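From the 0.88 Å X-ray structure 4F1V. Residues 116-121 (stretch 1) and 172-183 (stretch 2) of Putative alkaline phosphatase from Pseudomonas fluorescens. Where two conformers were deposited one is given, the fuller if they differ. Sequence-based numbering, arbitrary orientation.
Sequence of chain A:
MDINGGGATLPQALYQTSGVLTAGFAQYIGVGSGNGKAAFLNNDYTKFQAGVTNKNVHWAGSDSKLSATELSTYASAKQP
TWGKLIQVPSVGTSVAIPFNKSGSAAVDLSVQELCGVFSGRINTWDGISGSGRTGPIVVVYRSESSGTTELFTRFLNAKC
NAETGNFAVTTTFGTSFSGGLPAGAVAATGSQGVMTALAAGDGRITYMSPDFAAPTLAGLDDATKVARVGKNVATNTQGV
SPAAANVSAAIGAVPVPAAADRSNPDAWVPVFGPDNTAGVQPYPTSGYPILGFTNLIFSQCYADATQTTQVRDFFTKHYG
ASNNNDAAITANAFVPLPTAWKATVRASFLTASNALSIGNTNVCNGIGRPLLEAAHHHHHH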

ATOM      1  N   GLY A 116     -12.295  -9.417  16.038  1.00  5.03           N
ATOM      2  CA  GLY A 116     -11.993 -10.058  17.322  1.00  5.34           C
ATOM      3  C   GLY A 116     -10.636 -10.674  17.381  1.00  4.90           C
ATOM      4  O   GLY A 116      -9.994 -10.651  18.437  1.00  5.62           O
ATOM      5  N   VAL A 117     -10.133 -11.245  16.281  1.00  4.85           N
ATOM      6  CA  VAL A 117      -8.777 -11.775  16.274  1.00  5.12           C
ATOM      7  C   VAL A 117      -7.770 -10.645  16.487  1.00  4.94           C
ATOM      8  O   VAL A 117      -6.826 -10.738  17.304  1.00  5.96           O
ATOM      9  N   PHE A 118      -7.951  -9.522  15.741  1.00  5.33           N
ATOM     10  CA  PHE A 118      -6.958  -8.443  15.824  1.00  5.19           C
ATOM     11  C   PHE A 118      -7.085  -7.557  17.065  1.00  5.13           C
ATOM     12  O   PHE A 118      -6.147  -6.820  17.335  1.00  6.01           O
ATOM     13  N   SER A 119      -8.219  -7.639  17.765  1.00  5.25           N
ATOM     14  CA  SER A 119      -8.389  -6.950  19.033  1.00  6.09           C
ATOM     15  C   SER A 119      -7.926  -7.831  20.241  1.00  6.58           C
ATOM     16  O   SER A 119      -7.852  -7.319  21.345  1.00  8.25           O
ATOM     17  N   GLY A 120      -7.770  -9.116  20.003  1.00  6.04           N
ATOM     18  CA  GLY A 120      -7.469 -10.107  21.056  1.00  7.31           C
ATOM     19  C   GLY A 120      -8.733 -10.697  21.711  1.00  6.80           C
ATOM     20  O   GLY A 120      -8.554 -11.618  22.540  1.00  8.20           O
ATOM     21  N   ARG A 121      -9.925 -10.275  21.351  1.00  6.15           N
ATOM     22  CA  ARG A 121     -11.155 -10.861  21.899  1.00  6.74           C
ATOM     23  C   ARG A 121     -11.284 -12.348  21.578  1.00  6.95           C
ATOM     24  O   ARG A 121     -11.738 -13.131  22.405  1.00  8.68           O
ATOM     25  N   THR A 172       1.509   2.296  12.594  1.00  4.60           N
ATOM     26  CA  THR A 172       2.147   1.469  13.625  1.00  4.79           C
ATOM     27  C   THR A 172       1.071   0.653  14.342  1.00  4.16           C
ATOM     28  O   THR A 172       0.349   1.146  15.229  1.00  5.16           O
ATOM     29  N   PHE A 173       0.915  -0.612  13.927  0.80  4.61           N
ATOM     30  CA  PHE A 173      -0.191  -1.443  14.469  0.80  4.62           C
ATOM     31  C   PHE A 173      -0.123  -1.526  15.979  0.80  4.76           C
ATOM     32  O   PHE A 173      -1.168  -1.653  16.597  0.80  5.37           O
ATOM     33  N   GLY A 174       1.091  -1.513  16.547  1.00  5.34           N
ATOM     34  CA  GLY A 174       1.224  -1.600  17.999  1.00  7.60           C
ATOM     35  C   GLY A 174       0.488  -0.564  18.803  1.00  8.45           C
ATOM     36  O   GLY A 174       0.268  -0.780  19.978  1.00 12.61           O
ATOM     37  N   THR A 175       0.053   0.517  18.127  1.00  7.30           N
ATOM     38  CA  THR A 175      -0.767   1.549  18.825  1.00 10.30           C
ATOM     39  C   THR A 175      -2.142   1.669  18.223  1.00  8.48           C
ATOM     40  O   THR A 175      -2.892   2.612  18.604  1.00 12.47           O
ATOM     41  N   SER A 176      -2.569   0.830  17.285  1.00  5.68           N
ATOM     42  CA  SER A 176      -3.850   1.027  16.638  1.00  5.66           C
ATOM     43  C   SER A 176      -5.035   0.852  17.630  1.00  5.68           C
ATOM     44  O   SER A 176      -5.932   1.729  17.674  1.00  6.31           O
ATOM     45  N   PHE A 177      -5.121  -0.296  18.299  1.00  5.80           N
ATOM     46  CA  PHE A 177      -6.274  -0.612  19.120  1.00  5.81           C
ATOM     47  C   PHE A 177      -6.157   0.082  20.493  1.00  6.58           C
ATOM     48  O   PHE A 177      -5.139  -0.083  21.165  1.00  7.56           O
ATOM     49  N   SER A 178      -7.192   0.790  20.902  1.00  6.98           N
ATOM     50  CA  SER A 178      -7.123   1.506  22.143  1.00  7.62           C
ATOM     51  C   SER A 178      -7.040   0.590  23.371  1.00  8.05           C
ATOM     52  O   SER A 178      -6.591   1.092  24.436  1.00 10.46           O
ATOM     53  N   GLY A 179      -7.411  -0.674  23.235  1.00  8.26           N
ATOM     54  CA  GLY A 179      -7.281  -1.685  24.307  1.00  8.69           C
ATOM     55  C   GLY A 179      -5.971  -2.497  24.276  1.00  9.53           C
ATOM     56  O   GLY A 179      -5.894  -3.439  25.009  1.00 13.60           O
ATOM     57  N   GLY A 180      -5.018  -2.077  23.450  1.00  9.09           N
ATOM     58  CA  GLY A 180      -3.762  -2.747  23.373  1.00  9.47           C
ATOM     59  C   GLY A 180      -3.679  -3.874  22.384  1.00  7.71           C
ATOM     60  O   GLY A 180      -4.653  -4.332  21.794  1.00  7.89           O
ATOM     61  N   LEU A 181      -2.438  -4.369  22.236  1.00  7.63           N
ATOM     62  CA  LEU A 181      -2.208  -5.542  21.436  1.00  7.52           C
ATOM     63  C   LEU A 181      -2.782  -6.782  22.113  1.00  6.99           C
ATOM     64  O   LEU A 181      -2.813  -6.877  23.356  1.00  8.64           O
ATOM     65  N   PRO A 182      -3.097  -7.824  21.345  1.00  7.51           N
ATOM     66  CA  PRO A 182      -3.384  -9.139  21.973  1.00  7.53           C
ATOM     67  C   PRO A 182      -2.195  -9.624  22.747  1.00  7.25           C
ATOM     68  O   PRO A 182      -1.056  -9.463  22.293  1.00  7.25           O
ATOM     69  N   ALA A 183      -2.467 -10.274  23.906  1.00  7.86           N
ATOM     70  CA  ALA A 183      -1.383 -10.912  24.611  1.00  8.28           C
ATOM     71  C   ALA A 183      -0.634 -11.861  23.678  1.00  7.38           C
ATOM     72  O   ALA A 183      -1.222 -12.570  22.876  1.00  8.11           O
TER

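Stretch 1 carries the last turn of a helix into G120 and R121, and it packs against an irregular segment, stretch 2; no two touching residues are closer than 55 positions in sequence. The two bury 288 Å² between them, and no direct hydrogen bond joins them. Contact is made by apolar side chains, by backbone carbonyls at the helix end and by two waters. F173, F177 and P182 of stretch 2 all direct their CA-to-CB bonds toward stretch 1 and supply most of its share of the surface.

G116 does not reach stretch 2. Its place inside the helix is instead crowded by R121: a CB here would lie 2.8 Å from R121 NH2. The CA-to-CB bond of V117 points away from stretch 2; chi1 is t, and this residue takes part mainly through its carbonyl. V117 O lies 4.0 Å from P182 CG while accepting a hydrogen bond from G120 N at 3.3 Å, so the proline ring sits beside the end of the helix.

The CA-to-CB bond of F118 points sideways, with chi1 at -74° (m), and its ring meets that of F173 at the edge, with F118 CD2 4.0 Å from F173 CZ. The CA-to-CB bond of F173 points toward stretch 1, and its chi1 is t; two conformers were deposited for this residue, and the one described here also brings F173 CZ to 3.8 Å from F118 O. That carbonyl oxygen is near the plane of the F173 ring, at its edge, where the aromatic hydrogens carry slight positive charge. F118 O is also 3.8 Å from P182 CG and accepts a hydrogen bond from water 1 at 2.9 Å. The same water donates to G180 O at 3.0 Å, linking two carbonyls that have no donor from the opposing stretch.

S119, chi1 74° (p), places its methylene over one face of the F177 ring. S119 CB is 4.0 Å from the ring centroid and 16° off the ring normal, a CH-pi contact, with F177 CZ its closest atom at 3.8 Å. F177 reaches this position in the t rotamer from the start of a type I turn, closed by a hydrogen bond from G180 N to F177 O at 3.0 Å. S119 OG accepts from R121 N at 3.2 Å and is also hydrogen-bonded elsewhere in the structure. A second water spans the backbones here: water 2 lies 2.6 Å from S119 O and 2.9 Å from G180 O, within reach of more acceptors than it has protons to give.

At G120 the chain leaves the helix with positive phi, which favours glycine, and comes closest to P182, the CA atoms 4.3 Å apart. P182 CG, on a C-gamma exo ring, is 3.7 Å from G120 N. A CB on G120 would point toward stretch 2 and come within 3.2 Å of P182 CB, a tight approach. R121 then extends clear of stretch 2.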

ATOM      1  CB  VAL A 117      -8.510 -12.538  14.965  1.00  5.35           C
ATOM      2  CG1 VAL A 117      -7.038 -12.843  14.809  1.00  7.14           C
ATOM      3  CG2 VAL A 117      -9.345 -13.834  14.920  1.00  6.80           C
ATOM      4  CB  PHE A 118      -6.853  -7.705  14.477  1.00  5.26           C
ATOM      5  CG  PHE A 118      -6.126  -8.550  13.455  1.00  5.12           C
ATOM      6  CD1 PHE A 118      -6.798  -9.456  12.639  1.00  5.38           C
ATOM      7  CD2 PHE A 118      -4.728  -8.521  13.411  1.00  5.61           C
ATOM      8  CE1 PHE A 118      -6.122 -10.314  11.760  1.00  6.33           C
ATOM      9  CE2 PHE A 118      -4.048  -9.355  12.499  1.00  6.20           C
ATOM     10  CZ  PHE A 118      -4.730 -10.240  11.670  1.00  6.76           C
ATOM     11  CB  SER A 119      -9.812  -6.534  19.289  1.00  6.77           C
ATOM     12  OG  SER A 119     -10.571  -7.679  19.619  1.00  6.60           O
ATOM     13  CB  ARG A 121     -12.350 -10.072  21.356  1.00  6.85           C
ATOM     14  CG  ARG A 121     -13.728 -10.664  21.675  1.00  7.48           C
ATOM     15  CD  ARG A 121     -14.835  -9.749  21.256  1.00  8.06           C
ATOM     16  NE  ARG A 121     -14.800  -9.366  19.843  1.00  7.78           N
ATOM     17  CZ  ARG A 121     -15.344 -10.052  18.866  1.00  8.29           C
ATOM     18  NH1 ARG A 121     -15.909 -11.260  19.064  1.00  9.39           N
ATOM     19  NH2 ARG A 121     -15.315  -9.557  17.636  1.00  7.35           N
ATOM     20  CB  THR A 172       2.926   2.332  14.610  1.00  6.13           C
ATOM     21  OG1 THR A 172       2.129   3.357  15.167  1.00  7.17           O
ATOM     22  CG2 THR A 172       4.150   2.989  13.914  1.00  8.35           C
ATOM     23  CB  PHE A 173      -0.192  -2.845  13.794  0.80  4.15           C
ATOM     24  CG  PHE A 173      -1.394  -3.675  14.256  0.80  4.40           C
ATOM     25  CD1 PHE A 173      -1.313  -4.626  15.264  0.80  4.75           C
ATOM     26  CD2 PHE A 173      -2.647  -3.440  13.704  0.80  5.99           C
ATOM     27  CE1 PHE A 173      -2.421  -5.308  15.698  0.80  5.01           C
ATOM     28  CE2 PHE A 173      -3.762  -4.138  14.145  0.80  6.03           C
ATOM     29  CZ  PHE A 173      -3.667  -5.036  15.135  0.80  5.40           C
ATOM     30  CB  THR A 175      -0.039   2.914  18.901  1.00 12.61           C
ATOM     31  OG1 THR A 175       0.242   3.302  17.528  1.00 13.63           O
ATOM     32  CG2 THR A 175       1.218   2.779  19.694  1.00 27.31           C
ATOM     33  CB  SER A 176      -4.054   0.074  15.441  1.00  4.99           C
ATOM     34  OG  SER A 176      -5.316   0.233  14.881  1.00  5.28           O
ATOM     35  CB  PHE A 177      -6.405  -2.133  19.301  1.00  6.50           C
ATOM     36  CG  PHE A 177      -7.733  -2.551  19.939  1.00  6.22           C
ATOM     37  CD1 PHE A 177      -8.946  -2.242  19.316  1.00  6.32           C
ATOM     38  CD2 PHE A 177      -7.730  -3.193  21.162  1.00  7.42           C
ATOM     39  CE1 PHE A 177     -10.150  -2.583  19.911  1.00  7.43           C
ATOM     40  CE2 PHE A 177      -8.948  -3.553  21.774  1.00  7.87           C
ATOM     41  CZ  PHE A 177     -10.145  -3.203  21.182  1.00  7.64           C
ATOM     42  CB  SER A 178      -8.280   2.489  22.254  1.00  8.73           C
ATOM     43  OG  SER A 178      -9.475   1.771  22.357  1.00  9.71           O
ATOM     44  CB  LEU A 181      -0.692  -5.747  21.253  1.00  6.84           C
ATOM     45  CG  LEU A 181      -0.015  -4.813  20.252  1.00  7.27           C
ATOM     46  CD1 LEU A 181       1.478  -4.870  20.410  1.00  7.78           C
ATOM     47  CD2 LEU A 181      -0.356  -5.163  18.843  1.00  9.59           C
ATOM     48  CB  PRO A 182      -3.726 -10.038  20.789  1.00  8.61           C
ATOM     49  CG  PRO A 182      -4.049  -9.083  19.616  1.00  8.89           C
ATOM     50  CD  PRO A 182      -3.147  -7.902  19.899  1.00  7.61           C
ATOM     51  CB  ALA A 183      -1.929 -11.659  25.839  1.00 10.91           C
TER
HETATM   52  O   HOH W   1      -4.597  -4.954  18.885  1.00  6.92           O
HETATM   53  O   HOH W   2      -6.516  -6.009  23.159  0.40 11.79           O